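Local atomic coordinates of epoxyqueuosine reductase (Streptococcus thermophilus, PDB entry 5D6S), a protein that belongs to the QueG family of epoxyqueuosine reductases and carries cobalamin and two iron-sulfur clusters. Residues I46-A51 with E202-V207; T93-A98 with G193-N198. All coordinates share one frame; numbering follows the deposited sequence.

Overall arrangement
Both contacts hold the same four-stranded antiparallel sheet, at different depths. Interaction 2 pairs strands 93-100 and 190-197, the two inner strands, and all of its touching residues are buried. Interaction 1 lies one strand further out. There a loop that follows strand 190-197 runs past the edge strand 45-50, and the contact is partly buried. The two touch chiefly at Thr49, whose backbone O probably bonds to both Ile94 N and Thr93 OG1. The chemistry changes with depth. The inner pair is joined by backbone bonds and aliphatic packing, and holds a buried carboxylate and a water. The outer one has a single backbone bond, a carboxylate beside a ring and a proline ring against a threonine methyl.

Interaction 1: residues I46-A51 with E202-V207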
ATOM      1  N   ILE A  46       7.317  19.652   6.541  1.00 82.41           N
ATOM      2  CA  ILE A  46       6.381  20.511   5.832  1.00 71.45           C
ATOM      3  C   ILE A  46       7.121  21.288   4.776  1.00 71.03           C
ATOM      4  O   ILE A  46       8.321  21.541   4.880  1.00 79.77           O
ATOM      5  CB  ILE A  46       5.625  21.428   6.798  1.00 71.74           C
ATOM      6  CG1 ILE A  46       4.528  22.195   6.074  1.00 69.73           C
ATOM      7  CG2 ILE A  46       6.585  22.361   7.530  1.00 80.17           C
ATOM      8  CD1 ILE A  46       3.434  22.658   7.013  1.00 70.19           C
ATOM      9  N   GLY A  47       6.400  21.624   3.730  1.00 74.31           N
ATOM     10  CA  GLY A  47       6.996  22.190   2.533  1.00 72.87           C
ATOM     11  C   GLY A  47       5.976  23.118   1.902  1.00 74.93           C
ATOM     12  O   GLY A  47       4.802  23.072   2.255  1.00 61.57           O
ATOM     13  N   PHE A  48       6.443  23.977   0.992  1.00 75.67           N
ATOM     14  CA  PHE A  48       5.588  24.957   0.340  1.00 66.98           C
ATOM     15  C   PHE A  48       5.945  25.004  -1.121  1.00 71.43           C
ATOM     16  O   PHE A  48       7.097  24.834  -1.506  1.00 68.14           O
ATOM     17  CB  PHE A  48       5.759  26.336   0.967  1.00 67.00           C
ATOM     18  CG  PHE A  48       5.455  26.374   2.435  1.00 64.78           C
ATOM     19  CD1 PHE A  48       6.432  26.020   3.360  1.00 58.50           C
ATOM     20  CD2 PHE A  48       4.190  26.729   2.894  1.00 61.09           C
ATOM     21  CE1 PHE A  48       6.162  26.025   4.722  1.00 63.01           C
ATOM     22  CE2 PHE A  48       3.916  26.742   4.260  1.00 68.23           C
ATOM     23  CZ  PHE A  48       4.908  26.394   5.180  1.00 63.16           C
ATOM     24  N   THR A  49       4.939  25.208  -1.949  1.00 76.90           N
ATOM     25  CA  THR A  49       5.172  25.305  -3.377  1.00 79.12           C
ATOM     26  C   THR A  49       4.009  26.051  -3.996  1.00 79.78           C
ATOM     27  O   THR A  49       2.984  26.280  -3.359  1.00 66.98           O
ATOM     28  CB  THR A  49       5.352  23.933  -4.039  1.00 77.42           C
ATOM     29  OG1 THR A  49       5.250  24.072  -5.463  1.00 81.04           O
ATOM     30  CG2 THR A  49       4.293  22.976  -3.566  1.00 84.81           C
ATOM     31  N   THR A  50       4.195  26.453  -5.241  1.00 82.66           N
ATOM     32  CA  THR A  50       3.186  27.245  -5.917  1.00 82.20           C
ATOM     33  C   THR A  50       2.039  26.332  -6.314  1.00 79.57           C
ATOM     34  O   THR A  50       2.190  25.106  -6.385  1.00 83.88           O
ATOM     35  CB  THR A  50       3.745  27.939  -7.177  1.00 75.74           C
ATOM     36  OG1 THR A  50       4.109  26.951  -8.149  1.00 74.02           O
ATOM     37  CG2 THR A  50       4.961  28.796  -6.830  1.00 70.48           C
ATOM     38  N   ALA A  51       0.902  26.952  -6.584  1.00 70.75           N
ATOM     39  CA  ALA A  51      -0.199  26.290  -7.253  1.00 63.85           C
ATOM     40  C   ALA A  51       0.032  26.243  -8.771  1.00 66.99           C
ATOM     41  O   ALA A  51      -0.924  26.166  -9.542  1.00 65.46           O
ATOM     42  CB  ALA A  51      -1.493  27.012  -6.944  1.00 66.13           C
ATOM     43  N   GLU A 202       6.137  32.135   0.251  1.00 97.62           N
ATOM     44  CA  GLU A 202       7.471  31.825  -0.258  1.00110.75           C
ATOM     45  C   GLU A 202       7.640  30.331  -0.485  1.00 92.99           C
ATOM     46  O   GLU A 202       7.648  29.574   0.489  1.00 93.88           O
ATOM     47  CB  GLU A 202       8.541  32.282   0.755  1.00120.25           C
ATOM     48  CG  GLU A 202       8.869  33.763   0.712  1.00123.82           C
ATOM     49  CD  GLU A 202       9.786  34.100  -0.444  1.00133.66           C
ATOM     50  OE1 GLU A 202      10.946  33.636  -0.427  1.00137.55           O
ATOM     51  OE2 GLU A 202       9.351  34.824  -1.365  1.00141.20           O
ATOM     52  N   PRO A 203       7.786  29.908  -1.756  1.00 80.58           N
ATOM     53  CA  PRO A 203       8.095  28.501  -1.989  1.00 86.92           C
ATOM     54  C   PRO A 203       9.378  28.070  -1.291  1.00 88.47           C
ATOM     55  O   PRO A 203      10.326  28.846  -1.217  1.00 98.19           O
ATOM     56  CB  PRO A 203       8.248  28.417  -3.514  1.00 78.26           C
ATOM     57  CG  PRO A 203       7.395  29.524  -4.031  1.00 75.79           C
ATOM     58  CD  PRO A 203       7.503  30.627  -3.014  1.00 75.74           C
ATOM     59  N   ASP A 204       9.384  26.852  -0.758  1.00 85.74           N
ATOM     60  CA  ASP A 204      10.604  26.239  -0.259  1.00 88.36           C
ATOM     61  C   ASP A 204      11.503  25.853  -1.441  1.00 80.33           C
ATOM     62  O   ASP A 204      11.123  26.030  -2.602  1.00 61.24           O
ATOM     63  CB  ASP A 204      10.286  25.013   0.620  1.00 96.21           C
ATOM     64  CG  ASP A 204      10.128  25.369   2.088  1.00102.49           C
ATOM     65  OD1 ASP A 204      10.757  26.354   2.542  1.00118.12           O
ATOM     66  OD2 ASP A 204       9.413  24.640   2.804  1.00 92.33           O
ATOM     67  N   GLN A 205      12.680  25.314  -1.130  1.00 77.51           N
ATOM     68  CA  GLN A 205      13.723  25.135  -2.121  1.00 84.57           C
ATOM     69  C   GLN A 205      13.540  23.925  -3.049  1.00 85.88           C
ATOM     70  O   GLN A 205      13.344  24.083  -4.254  1.00 92.04           O
ATOM     71  CB  GLN A 205      15.097  25.054  -1.432  1.00 99.89           C
ATOM     72  CG  GLN A 205      15.676  26.397  -1.012  1.00111.57           C
ATOM     73  CD  GLN A 205      16.334  27.149  -2.166  1.00118.26           C
ATOM     74  OE1 GLN A 205      17.564  27.255  -2.227  1.00139.94           O
ATOM     75  NE2 GLN A 205      15.523  27.690  -3.076  1.00112.91           N
ATOM     76  N   GLU A 206      13.616  22.739  -2.463  1.00 74.56           N
ATOM     77  CA  GLU A 206      13.821  21.440  -3.145  1.00 74.40           C
ATOM     78  C   GLU A 206      15.067  20.870  -2.478  1.00 82.46           C
ATOM     79  O   GLU A 206      15.450  21.355  -1.406  1.00 89.84           O
ATOM     80  CB  GLU A 206      13.936  21.476  -4.680  1.00 67.32           C
ATOM     81  CG  GLU A 206      12.578  21.400  -5.397  1.00 69.87           C
ATOM     82  CD  GLU A 206      12.582  20.564  -6.681  1.00 80.83           C
ATOM     83  OE1 GLU A 206      11.577  20.600  -7.443  1.00 79.09           O
ATOM     84  OE2 GLU A 206      13.585  19.867  -6.954  1.00 88.61           O
ATOM     85  N   VAL A 207      15.672  19.839  -3.057  1.00 79.37           N
ATOM     86  CA  VAL A 207      16.664  19.054  -2.331  1.00 88.79           C
ATOM     87  C   VAL A 207      17.874  18.795  -3.237  1.00 93.07           C
ATOM     88  O   VAL A 207      17.725  18.689  -4.457  1.00 92.43           O
ATOM     89  CB  VAL A 207      16.015  17.752  -1.749  1.00 95.09           C
ATOM     90  CG1 VAL A 207      17.018  16.619  -1.605  1.00106.11           C
ATOM     91  CG2 VAL A 207      15.359  18.027  -0.398  1.00 90.14           C
TER
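Asp204 meets strand 45-50 beside Phe48. Its backbone N gives a hydrogen bond to Phe48 O at 3.1 Å, with an N-H...O angle of 151°. The donor stands well above the carbonyl plane. From there the Asp204 side chain crosses that of Phe48 obliquely. Asp204 CB passes Phe48 O at 3.8 Å. Asp204 CG reaches the edge of the Phe48 ring, in its plane, 4.0 Å from Phe48 CD1. Asp204 OD2 is also near that plane, 3.3 Å from Phe48 CD1, and lies 3.5 Å from Gly47 CA. The carboxylate is turned 72° from the ring. Asp204 OD1 forms a salt bridge with Lys31, which also bonds to Glu202 O and so links two residues of the loop. Phe48 CG stands anti to the carbonyl carbon (chi1 -58°), on the side of the backbone N. At the other end of the contact, Pro203 CG rests on Thr50 CG2 at 3.8 Å, while Thr50 OG1 bonds to Asp52 N. Segment 202-207 has no regular structure and meets strand 45-50 on the edge away from strand 93-100. On its inner edge the strand bonds to Ile94 through Thr49. Phe48 packs on Ile34 and Gln35 of helix 30-40, on Ile95 of strand 93-100 and on Ile201, which places its ring between helix, sheet and loop.

Interaction 2: residues T93-A98 with G193-N198; sequences TIISIA and GELITN
Ile95 and Leu195 form the middle hydrogen-bonded pair of two antiparallel strands. Ile95 N reaches Leu195 O at 2.9 Å in a nearly straight bond (171°), and Leu195 N returns one to Ile95 O at 2.8 Å. Thr93 with Thr197 and Ile97 with Gly193 are bonded the same way, giving six backbone bonds in all. Thr93, Ile95, Ile97, Leu195 and Thr197 make the closely packed face, where aliphatic groups and threonine methyls meet. Ile95 CD1 comes to Thr197 CG2 at 4.1 Å. Thr93 and Thr197 lie side by side with their CG2 methyls together. Ile97 CG1 stands between its backbone N and carbonyl carbon (chi1 65°) and lies over the Gly193 backbone, 3.8 Å from Gly193 CA. Helix 128-144 packs here, with Leu132 and Leu136 on Ile97 and Leu139 on Leu195. The face of Ile94, Ser96, Glu194 and Ile196 is looser, though also buried. Ile94 CG1 and Ile196 CG1 are 4.2 Å apart, and Ile94 CG2 lies alongside Glu194 CB. At the Ser96 and Glu194 end, Ser96 OG has a weak hydrogen bond of 3.4 Å to a water. Val166 of helix 163-169 touches Ile94, Ser96 and Glu194. Gly193 lies about 6 Å from the bound cobalamin. Near this end the buried Glu194 carboxylate comes close to that of Asp163, so two acidic groups meet within an otherwise largely aliphatic strand pair.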
ATOM      1  N   THR A  93      -0.849  28.877  -3.320  1.00 79.04           N
ATOM      2  CA  THR A  93       0.219  27.987  -2.881  1.00 84.81           C
ATOM      3  C   THR A  93      -0.339  26.617  -2.465  1.00 88.98           C
ATOM      4  O   THR A  93      -1.544  26.471  -2.224  1.00 89.72           O
ATOM      5  CB  THR A  93       1.053  28.608  -1.734  1.00 88.15           C
ATOM      6  OG1 THR A  93       2.146  27.740  -1.410  1.00 99.35           O
ATOM      7  CG2 THR A  93       0.228  28.812  -0.483  1.00 86.80           C
ATOM      8  N   ILE A  94       0.539  25.611  -2.427  1.00 87.47           N
ATOM      9  CA  ILE A  94       0.207  24.256  -1.939  1.00 77.79           C
ATOM     10  C   ILE A  94       1.171  23.891  -0.827  1.00 69.78           C
ATOM     11  O   ILE A  94       2.377  24.002  -0.991  1.00 67.34           O
ATOM     12  CB  ILE A  94       0.337  23.166  -3.037  1.00 74.17           C
ATOM     13  CG1 ILE A  94      -0.662  23.409  -4.177  1.00 76.02           C
ATOM     14  CG2 ILE A  94       0.085  21.791  -2.446  1.00 73.53           C
ATOM     15  CD1 ILE A  94      -0.413  22.573  -5.416  1.00 73.40           C
ATOM     16  N   ILE A  95       0.626  23.409   0.280  1.00 68.16           N
ATOM     17  CA  ILE A  95       1.426  23.008   1.431  1.00 65.36           C
ATOM     18  C   ILE A  95       1.447  21.494   1.510  1.00 71.48           C
ATOM     19  O   ILE A  95       0.415  20.868   1.750  1.00 67.28           O
ATOM     20  CB  ILE A  95       0.832  23.537   2.743  1.00 63.84           C
ATOM     21  CG1 ILE A  95       0.524  25.033   2.608  1.00 70.66           C
ATOM     22  CG2 ILE A  95       1.772  23.245   3.897  1.00 60.20           C
ATOM     23  CD1 ILE A  95      -0.244  25.628   3.778  1.00 74.40           C
ATOM     24  N   SER A  96       2.625  20.914   1.310  1.00 73.22           N
ATOM     25  CA  SER A  96       2.796  19.476   1.384  1.00 70.69           C
ATOM     26  C   SER A  96       3.171  19.090   2.792  1.00 73.29           C
ATOM     27  O   SER A  96       4.144  19.620   3.317  1.00 85.41           O
ATOM     28  CB  SER A  96       3.899  19.008   0.438  1.00 68.46           C
ATOM     29  OG  SER A  96       4.184  17.635   0.655  1.00 69.74           O
ATOM     30  N   ILE A  97       2.444  18.136   3.384  1.00 75.06           N
ATOM     31  CA  ILE A  97       2.846  17.567   4.682  1.00 75.42           C
ATOM     32  C   ILE A  97       3.385  16.139   4.566  1.00 71.96           C
ATOM     33  O   ILE A  97       3.139  15.447   3.586  1.00 69.83           O
ATOM     34  CB  ILE A  97       1.725  17.613   5.734  1.00 72.53           C
ATOM     35  CG1 ILE A  97       0.551  16.746   5.334  1.00 77.10           C
ATOM     36  CG2 ILE A  97       1.267  19.041   5.925  1.00 68.02           C
ATOM     37  CD1 ILE A  97      -0.357  16.470   6.514  1.00 84.40           C
ATOM     38  N   ALA A  98       4.175  15.751   5.561  1.00 66.79           N
ATOM     39  CA  ALA A  98       4.726  14.415   5.657  1.00 69.89           C
ATOM     40  C   ALA A  98       4.697  13.983   7.114  1.00 65.43           C
ATOM     41  O   ALA A  98       5.099  14.745   7.990  1.00 58.71           O
ATOM     42  CB  ALA A  98       6.143  14.381   5.131  1.00 75.95           C
ATOM     43  N   GLY A 193       0.539  14.229   2.436  1.00 65.90           N
ATOM     44  CA  GLY A 193      -0.693  14.983   2.262  1.00 70.72           C
ATOM     45  C   GLY A 193      -0.441  16.353   1.636  1.00 72.82           C
ATOM     46  O   GLY A 193       0.704  16.781   1.496  1.00 83.83           O
ATOM     47  N   GLU A 194      -1.520  17.032   1.270  1.00 76.06           N
ATOM     48  CA  GLU A 194      -1.469  18.377   0.689  1.00 79.44           C
ATOM     49  C   GLU A 194      -2.621  19.222   1.184  1.00 81.95           C
ATOM     50  O   GLU A 194      -3.740  18.742   1.323  1.00 67.67           O
ATOM     51  CB  GLU A 194      -1.628  18.366  -0.824  1.00 75.73           C
ATOM     52  CG  GLU A 194      -0.614  17.550  -1.568  1.00 71.24           C
ATOM     53  CD  GLU A 194      -1.109  16.170  -1.858  1.00 71.74           C
ATOM     54  OE1 GLU A 194      -0.455  15.224  -1.374  1.00 68.74           O
ATOM     55  OE2 GLU A 194      -2.156  16.042  -2.543  1.00 68.59           O
ATOM     56  N   LEU A 195      -2.332  20.498   1.410  1.00 89.86           N
ATOM     57  CA  LEU A 195      -3.358  21.497   1.639  1.00 88.86           C
ATOM     58  C   LEU A 195      -3.210  22.550   0.548  1.00 96.37           C
ATOM     59  O   LEU A 195      -2.297  23.384   0.588  1.00103.43           O
ATOM     60  CB  LEU A 195      -3.192  22.114   3.026  1.00 84.25           C
ATOM     61  CG  LEU A 195      -4.316  23.023   3.491  1.00 85.59           C
ATOM     62  CD1 LEU A 195      -5.636  22.280   3.584  1.00 84.43           C
ATOM     63  CD2 LEU A 195      -3.953  23.606   4.848  1.00 91.29           C
ATOM     64  N   ILE A 196      -4.076  22.469  -0.458  1.00 92.85           N
ATOM     65  CA  ILE A 196      -4.138  23.498  -1.492  1.00 86.65           C
ATOM     66  C   ILE A 196      -4.775  24.721  -0.853  1.00 82.00           C
ATOM     67  O   ILE A 196      -5.714  24.596  -0.068  1.00 77.94           O
ATOM     68  CB  ILE A 196      -4.984  23.078  -2.703  1.00 83.79           C
ATOM     69  CG1 ILE A 196      -4.453  21.791  -3.326  1.00 82.77           C
ATOM     70  CG2 ILE A 196      -4.962  24.165  -3.770  1.00 84.78           C
ATOM     71  CD1 ILE A 196      -5.409  21.174  -4.332  1.00 80.89           C
ATOM     72  N   THR A 197      -4.263  25.902  -1.190  1.00 85.22           N
ATOM     73  CA  THR A 197      -4.644  27.130  -0.492  1.00 91.53           C
ATOM     74  C   THR A 197      -4.522  28.403  -1.353  1.00 88.82           C
ATOM     75  O   THR A 197      -3.821  28.431  -2.369  1.00 66.02           O
ATOM     76  CB  THR A 197      -3.850  27.261   0.838  1.00 95.65           C
ATOM     77  OG1 THR A 197      -4.018  28.568   1.383  1.00108.25           O
ATOM     78  CG2 THR A 197      -2.386  27.041   0.630  1.00102.34           C
ATOM     79  N   ASN A 198      -5.202  29.465  -0.909  1.00 96.33           N
ATOM     80  CA  ASN A 198      -5.161  30.786  -1.576  1.00 95.74           C
ATOM     81  C   ASN A 198      -4.157  31.782  -0.966  1.00 90.14           C
ATOM     82  O   ASN A 198      -4.234  32.978  -1.230  1.00 93.36           O
ATOM     83  CB  ASN A 198      -6.549  31.420  -1.573  1.00 88.86           C
ATOM     84  CG  ASN A 198      -6.976  31.903  -0.197  1.00 89.70           C
ATOM     85  OD1 ASN A 198      -6.300  31.669   0.810  1.00 92.22           O
ATOM     86  ND2 ASN A 198      -8.125  32.552  -0.145  1.00 83.93           N
TER
HETATM   87  O   HOH W   1       1.872  15.699  -0.971  1.00 73.16           O